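Local coordinates for uncharacterized protein (PDB 4E40) that serves as a trypanosome cell-surface receptor for haptoglobin-hemoglobin, probably for nutrient uptake, and has residues that bind heme b, at residues 53-57 against 101-105; 93-98 against 232-237. Where two conformers were deposited one is given. Residues are numbered along the deposited sequence.

Interaction 1 of 2, residues 53-57 against 101-105. Unlike the reference sequence in segment 53-57: Asp-55 (reference Glu).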
ATOM      1  N   SER A  53      10.445   9.502 -13.415  1.00 20.87           N
ATOM      2  CA  SER A  53      10.926  10.745 -12.738  1.00 19.19           C
ATOM      3  C   SER A  53      12.417  10.986 -13.079  1.00 19.13           C
ATOM      4  O   SER A  53      12.852  12.144 -13.185  1.00 16.70           O
ATOM      5  CB  SER A  53      10.676  10.656 -11.218  1.00 19.52           C
ATOM      6  OG  SER A  53      11.644   9.818 -10.592  1.00 21.75           O
ATOM      7  N   GLU A  54      13.220   9.903 -13.211  1.00 19.48           N
ATOM      8  CA  GLU A  54      14.589  10.045 -13.515  1.00 20.07           C
ATOM      9  C   GLU A  54      14.791  10.558 -14.948  1.00 18.88           C
ATOM     10  O   GLU A  54      15.702  11.360 -15.181  1.00 18.59           O
ATOM     11  CB  GLU A  54      15.252   8.662 -13.403  1.00 21.61           C
ATOM     12  CG  GLU A  54      15.401   8.229 -11.949  1.00 23.40           C
ATOM     13  CD  GLU A  54      16.114   6.846 -11.817  1.00 32.66           C
ATOM     14  OE1 GLU A  54      16.464   6.198 -12.832  1.00 33.18           O
ATOM     15  OE2 GLU A  54      16.394   6.428 -10.703  1.00 31.02           O
ATOM     16  N   ASP A  55      13.914  10.117 -15.869  0.50 19.87           N
ATOM     17  CA  ASP A  55      13.977  10.561 -17.253  0.50 20.70           C
ATOM     18  C   ASP A  55      13.678  12.049 -17.290  0.50 18.04           C
ATOM     19  O   ASP A  55      14.368  12.797 -17.972  0.50 17.74           O
ATOM     20  CB  ASP A  55      12.949   9.833 -18.133  0.50 23.07           C
ATOM     21  CG  ASP A  55      13.116  10.155 -19.626  0.50 28.13           C
ATOM     22  OD1 ASP A  55      14.225   9.962 -20.172  0.50 32.31           O
ATOM     23  OD2 ASP A  55      12.143  10.583 -20.279  0.50 31.74           O
ATOM     24  N   ILE A  56      12.654  12.447 -16.530  1.00 17.44           N
ATOM     25  CA  ILE A  56      12.273  13.881 -16.453  1.00 17.37           C
ATOM     26  C   ILE A  56      13.460  14.726 -15.982  1.00 16.78           C
ATOM     27  O   ILE A  56      13.740  15.777 -16.572  1.00 16.21           O
ATOM     28  CB  ILE A  56      11.053  14.053 -15.509  1.00 17.72           C
ATOM     29  CG1 ILE A  56       9.844  13.569 -16.295  1.00 20.31           C
ATOM     30  CG2 ILE A  56      10.886  15.535 -15.139  1.00 17.69           C
ATOM     31  CD1 ILE A  56       8.649  13.400 -15.381  1.00 20.38           C
ATOM     32  N   LEU A  57      14.184  14.222 -14.975  1.00 16.46           N
ATOM     33  CA  LEU A  57      15.318  14.970 -14.436  1.00 17.00           C
ATOM     34  C   LEU A  57      16.435  15.066 -15.480  1.00 16.36           C
ATOM     35  O   LEU A  57      17.035  16.109 -15.617  1.00 18.34           O
ATOM     36  CB  LEU A  57      15.860  14.265 -13.180  1.00 18.60           C
ATOM     37  CG  LEU A  57      16.807  15.206 -12.427  1.00 22.79           C
ATOM     38  CD1 LEU A  57      16.345  16.654 -12.173  1.00 27.24           C
ATOM     39  CD2 LEU A  57      17.165  14.557 -11.096  1.00 24.89           C
ATOM     40  N   VAL A 101      11.397  21.159 -10.960  1.00 16.10           N
ATOM     41  CA  VAL A 101      11.497  19.774 -11.421  1.00 15.42           C
ATOM     42  C   VAL A 101      12.159  18.913 -10.345  1.00 16.00           C
ATOM     43  O   VAL A 101      11.658  17.843  -9.966  1.00 15.93           O
ATOM     44  CB  VAL A 101      12.301  19.640 -12.735  1.00 15.77           C
ATOM     45  CG1 VAL A 101      12.474  18.114 -13.106  1.00 16.49           C
ATOM     46  CG2 VAL A 101      11.532  20.316 -13.887  1.00 17.83           C
ATOM     47  N   LYS A 102      13.285  19.400  -9.827  1.00 15.89           N
ATOM     48  CA  LYS A 102      14.038  18.631  -8.837  1.00 16.04           C
ATOM     49  C   LYS A 102      13.235  18.453  -7.547  1.00 17.07           C
ATOM     50  O   LYS A 102      13.224  17.376  -6.967  1.00 16.60           O
ATOM     51  CB  LYS A 102      15.353  19.348  -8.528  1.00 16.69           C
ATOM     52  CG  LYS A 102      16.344  19.241  -9.672  1.00 18.32           C
ATOM     53  CD  LYS A 102      17.537  20.169  -9.469  1.00 22.96           C
ATOM     54  CE  LYS A 102      18.188  19.961  -8.128  1.00 24.49           C
ATOM     55  NZ  LYS A 102      19.604  20.418  -8.204  1.00 38.22           N
ATOM     56  N   GLU A 103      12.534  19.518  -7.103  1.00 16.45           N
ATOM     57  CA  GLU A 103      11.658  19.397  -5.923  1.00 16.99           C
ATOM     58  C   GLU A 103      10.585  18.348  -6.108  1.00 17.13           C
ATOM     59  O   GLU A 103      10.372  17.465  -5.240  1.00 17.44           O
ATOM     60  CB  GLU A 103      10.993  20.768  -5.680  1.00 17.59           C
ATOM     61  CG  GLU A 103      11.923  21.813  -5.103  1.00 17.00           C
ATOM     62  CD  GLU A 103      11.472  23.268  -5.291  1.00 18.08           C
ATOM     63  OE1 GLU A 103      10.424  23.462  -5.966  1.00 20.46           O
ATOM     64  OE2 GLU A 103      12.161  24.175  -4.861  1.00 20.33           O
ATOM     65  N   GLU A 104       9.940  18.355  -7.278  1.00 16.06           N
ATOM     66  CA  GLU A 104       8.896  17.329  -7.537  1.00 18.04           C
ATOM     67  C   GLU A 104       9.416  15.920  -7.695  1.00 17.71           C
ATOM     68  O   GLU A 104       8.780  14.984  -7.199  1.00 18.42           O
ATOM     69  CB  GLU A 104       8.013  17.711  -8.714  1.00 19.65           C
ATOM     70  CG  GLU A 104       7.352  19.085  -8.539  1.00 22.18           C
ATOM     71  CD  GLU A 104       6.375  19.131  -7.370  1.00 28.00           C
ATOM     72  OE1 GLU A 104       5.891  18.054  -6.949  1.00 27.37           O
ATOM     73  OE2 GLU A 104       6.092  20.263  -6.919  1.00 30.54           O
ATOM     74  N   VAL A 105      10.576  15.771  -8.303  1.00 17.01           N
ATOM     75  CA  VAL A 105      11.184  14.445  -8.506  1.00 17.60           C
ATOM     76  C   VAL A 105      11.659  13.923  -7.161  1.00 18.70           C
ATOM     77  O   VAL A 105      11.556  12.701  -6.926  1.00 18.91           O
ATOM     78  CB  VAL A 105      12.278  14.526  -9.595  1.00 19.36           C
ATOM     79  CG1 VAL A 105      13.129  13.211  -9.640  1.00 20.11           C
ATOM     80  CG2 VAL A 105      11.609  14.764 -10.959  1.00 18.96           C
TER
HETATM   81  O   HOH W   1      12.691  10.267  -7.964  1.00 32.74           O
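This chain is the elongated helical-bundle part of a longer membrane protein, built around three long helices, and here helix 28-73 runs alongside helix 82-147. The two short pieces are antiparallel, with 167° between their directions, and their axes come no closer than 10.0 Å, so there is room for branched side chains between them. The main bump is Val-105. Its CB points at helix 28-73 and its two methyls drop into a hollow walled by Ser-53 and, one turn on, by the neighbours Ile-56 and Leu-57. Val-105 CG2 rests on the carbonyl Ser-53 O at 3.7 Å and reaches Ile-56 CG2 at 4.3 Å, while Val-105 CG1 faces Leu-57 CD2 at 4.5 Å. One turn back, Val-101 makes the second bump: its CG1 presses on Ile-56 CG2 at 3.6 Å and lies 4.2 Å from Leu-57 CD1. In return Leu-57, whose CB starts out sideways, swings its end inward and fills the dip between Val-101, Lys-102 and Val-105, where Leu-57 CD1 meets Lys-102 CG at 3.6 Å. The lysine lends its aliphatic stem here, and its tip leads away. Behind the pair, helix 192-246 closes the bundle, with Gln-229 touching Val-101. No direct hydrogen bond joins the segments, but the Ser-53 hydroxyl, already bonded to Arg-50 O within its own helix, also takes part in a water bridge: water 1 donates to Ser-53 OG and to Val-105 O, each at 2.9 Å.

Interaction 2 of 2, residues 93-98 against 232-237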
ATOM      1  N   VAL A  93      14.721  31.559 -16.685  1.00 17.55           N
ATOM      2  CA  VAL A  93      13.442  30.752 -16.503  1.00 17.31           C
ATOM      3  C   VAL A  93      13.682  29.239 -16.496  1.00 16.88           C
ATOM      4  O   VAL A  93      13.175  28.500 -15.649  1.00 16.80           O
ATOM      5  CB  VAL A  93      12.390  31.131 -17.567  1.00 17.07           C
ATOM      6  CG1 VAL A  93      11.248  30.123 -17.612  1.00 18.61           C
ATOM      7  CG2 VAL A  93      11.839  32.532 -17.220  1.00 20.01           C
ATOM      8  N   ALA A  94      14.520  28.780 -17.422  1.00 16.52           N
ATOM      9  CA  ALA A  94      14.785  27.343 -17.490  1.00 16.59           C
ATOM     10  C   ALA A  94      15.481  26.860 -16.213  1.00 16.24           C
ATOM     11  O   ALA A  94      15.092  25.824 -15.675  1.00 16.02           O
ATOM     12  CB  ALA A  94      15.667  27.040 -18.747  1.00 16.23           C
ATOM     13  N   HIS A  95      16.464  27.629 -15.706  1.00 16.19           N
ATOM     14  CA  HIS A  95      17.087  27.234 -14.435  1.00 17.33           C
ATOM     15  C   HIS A  95      16.102  27.203 -13.295  1.00 15.87           C
ATOM     16  O   HIS A  95      16.090  26.282 -12.498  1.00 15.91           O
ATOM     17  CB  HIS A  95      18.219  28.215 -14.104  1.00 19.27           C
ATOM     18  CG  HIS A  95      19.489  28.049 -14.927  1.00 22.35           C
ATOM     19  ND1 HIS A  95      20.530  27.271 -14.508  1.00 25.88           N
ATOM     20  CD2 HIS A  95      19.851  28.588 -16.131  1.00 25.17           C
ATOM     21  CE1 HIS A  95      21.585  27.409 -15.395  1.00 24.16           C
ATOM     22  NE2 HIS A  95      21.170  28.182 -16.404  1.00 28.13           N
ATOM     23  N   HIS A  96      15.262  28.247 -13.238  1.00 16.14           N
ATOM     24  CA  HIS A  96      14.310  28.312 -12.125  1.00 16.56           C
ATOM     25  C   HIS A  96      13.296  27.188 -12.163  1.00 15.28           C
ATOM     26  O   HIS A  96      12.967  26.604 -11.129  1.00 15.43           O
ATOM     27  CB  HIS A  96      13.583  29.669 -12.121  1.00 17.03           C
ATOM     28  CG  HIS A  96      14.518  30.815 -11.965  1.00 20.45           C
ATOM     29  ND1 HIS A  96      14.182  32.076 -12.313  1.00 22.60           N
ATOM     30  CD2 HIS A  96      15.792  30.865 -11.463  1.00 20.35           C
ATOM     31  CE1 HIS A  96      15.237  32.887 -12.095  1.00 24.55           C
ATOM     32  NE2 HIS A  96      16.205  32.153 -11.548  1.00 24.21           N
ATOM     33  N   ALA A  97      12.870  26.819 -13.367  1.00 15.17           N
ATOM     34  CA  ALA A  97      11.884  25.729 -13.534  1.00 14.41           C
ATOM     35  C   ALA A  97      12.513  24.389 -13.152  1.00 14.37           C
ATOM     36  O   ALA A  97      11.887  23.529 -12.528  1.00 14.72           O
ATOM     37  CB  ALA A  97      11.321  25.660 -14.971  1.00 15.98           C
ATOM     38  N   LEU A  98      13.810  24.226 -13.511  1.00 13.72           N
ATOM     39  CA  LEU A  98      14.487  23.024 -13.089  1.00 14.95           C
ATOM     40  C   LEU A  98      14.577  22.876 -11.574  1.00 14.35           C
ATOM     41  O   LEU A  98      14.514  21.756 -11.092  1.00 14.55           O
ATOM     42  CB  LEU A  98      15.938  22.990 -13.747  1.00 16.51           C
ATOM     43  CG  LEU A  98      16.705  21.686 -13.376  1.00 19.00           C
ATOM     44  CD1 LEU A  98      16.103  20.431 -14.001  1.00 20.81           C
ATOM     45  CD2 LEU A  98      18.153  21.856 -13.864  1.00 21.56           C
ATOM     46  N   LYS A 232       7.966  23.833 -18.961  1.00 17.41           N
ATOM     47  CA  LYS A 232       8.393  25.217 -18.857  1.00 17.29           C
ATOM     48  C   LYS A 232       9.899  25.340 -19.164  1.00 16.24           C
ATOM     49  O   LYS A 232      10.317  26.180 -19.956  1.00 16.47           O
ATOM     50  CB  LYS A 232       8.006  25.774 -17.478  1.00 18.03           C
ATOM     51  CG  LYS A 232       8.352  27.282 -17.442  1.00 18.88           C
ATOM     52  CD  LYS A 232       8.005  27.957 -16.116  1.00 20.89           C
ATOM     53  CE  LYS A 232       6.536  27.902 -15.795  1.00 21.64           C
ATOM     54  NZ  LYS A 232       6.306  28.921 -14.680  1.00 20.03           N
ATOM     55  N   ALA A 233      10.673  24.445 -18.545  1.00 16.34           N
ATOM     56  CA  ALA A 233      12.114  24.505 -18.721  1.00 17.12           C
ATOM     57  C   ALA A 233      12.501  24.260 -20.175  1.00 17.36           C
ATOM     58  O   ALA A 233      13.391  24.948 -20.688  1.00 18.30           O
ATOM     59  CB  ALA A 233      12.798  23.491 -17.818  1.00 17.41           C
ATOM     60  N   GLU A 234      11.842  23.287 -20.818  1.00 17.39           N
ATOM     61  CA  GLU A 234      12.156  22.975 -22.224  1.00 19.34           C
ATOM     62  C   GLU A 234      11.758  24.079 -23.193  1.00 19.94           C
ATOM     63  O   GLU A 234      12.515  24.404 -24.089  1.00 21.22           O
ATOM     64  CB  GLU A 234      11.474  21.675 -22.653  1.00 21.92           C
ATOM     65  CG  GLU A 234      12.083  20.434 -22.025  1.00 22.88           C
ATOM     66  CD  GLU A 234      11.275  19.183 -22.374  1.00 28.29           C
ATOM     67  OE1 GLU A 234      10.060  19.291 -22.608  1.00 33.14           O
ATOM     68  OE2 GLU A 234      11.838  18.072 -22.298  1.00 31.39           O
ATOM     69  N   LYS A 235      10.605  24.704 -22.991  1.00 19.54           N
ATOM     70  CA  LYS A 235      10.221  25.831 -23.850  1.00 20.64           C
ATOM     71  C   LYS A 235      11.122  27.028 -23.667  1.00 19.78           C
ATOM     72  O   LYS A 235      11.470  27.665 -24.634  1.00 20.93           O
ATOM     73  CB  LYS A 235       8.752  26.213 -23.581  1.00 22.18           C
ATOM     74  CG  LYS A 235       7.785  25.080 -23.946  1.00 28.49           C
ATOM     75  CD  LYS A 235       7.542  24.985 -25.453  1.00 33.40           C
ATOM     76  CE  LYS A 235       7.048  23.587 -25.824  1.00 39.59           C
ATOM     77  NZ  LYS A 235       6.675  23.567 -27.268  1.00 46.70           N
ATOM     78  N   ALA A 236      11.505  27.312 -22.422  1.00 19.95           N
ATOM     79  CA  ALA A 236      12.385  28.444 -22.170  1.00 18.97           C
ATOM     80  C   ALA A 236      13.788  28.178 -22.758  1.00 19.44           C
ATOM     81  O   ALA A 236      14.409  29.062 -23.342  1.00 22.45           O
ATOM     82  CB  ALA A 236      12.474  28.666 -20.651  1.00 18.77           C
ATOM     83  N   ALA A 237      14.262  26.950 -22.592  1.00 19.69           N
ATOM     84  CA  ALA A 237      15.550  26.621 -23.242  1.00 20.55           C
ATOM     85  C   ALA A 237      15.479  26.735 -24.771  1.00 22.17           C
ATOM     86  O   ALA A 237      16.436  27.213 -25.382  1.00 23.26           O
ATOM     87  CB  ALA A 237      16.044  25.243 -22.808  1.00 20.81           C
TER
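Segments 93-98 and 232-237, on helices 82-147 and 192-246, run antiparallel at 166°, with their axes 7.9 Å apart at closest approach and the CA atoms of Ala-94 and Ala-233 at 4.1 Å. Such a spacing falls in the range of the Alacoil, the close antiparallel pairing of helices that relies on alanine at the interface. Small methyls make it possible. Ala-94 CB sits 3.7 Å from the backbone oxygen Ala-233 O, and Ala-97 CB lies 3.9 Å from Ala-233 CB. At one margin Val-93 CG1 packs on Ala-236 CB at 3.6 Å and on Lys-232 CG at 4.1 Å, so the lysine contributes methylene carbons. Helix 28-73 meets both partners, with Val-64 touching His-95 and Leu-98, and Ala-67 touching Ala-237. With no hydrogen bond or charge pair between the segments, this contact rests on apolar surface and on the close backbone approach that its alanine methyls allow.

How the interactions relate
Both contacts use helix 82-147; one joins it to helix 28-73 and the other to helix 192-246, so together they tie the three long helices into one bundle. The centres of interactions 1 and 2 are about 13 Å apart. They meet directly where Leu-57 CD1 of interaction 1 packs on Leu-98 CD1 of interaction 2 at 4.2 Å. Interaction 2 lies farther out along the rod, with its centre about 34 Å from the chain centre against about 23 Å for interaction 1. Only interaction 1 comes near a known site: the side chain of Ile-56 is about 4 Å from that of Lys-52, one turn earlier on the same helix and a heme b-binding residue; no heme is bound to this chain in the model.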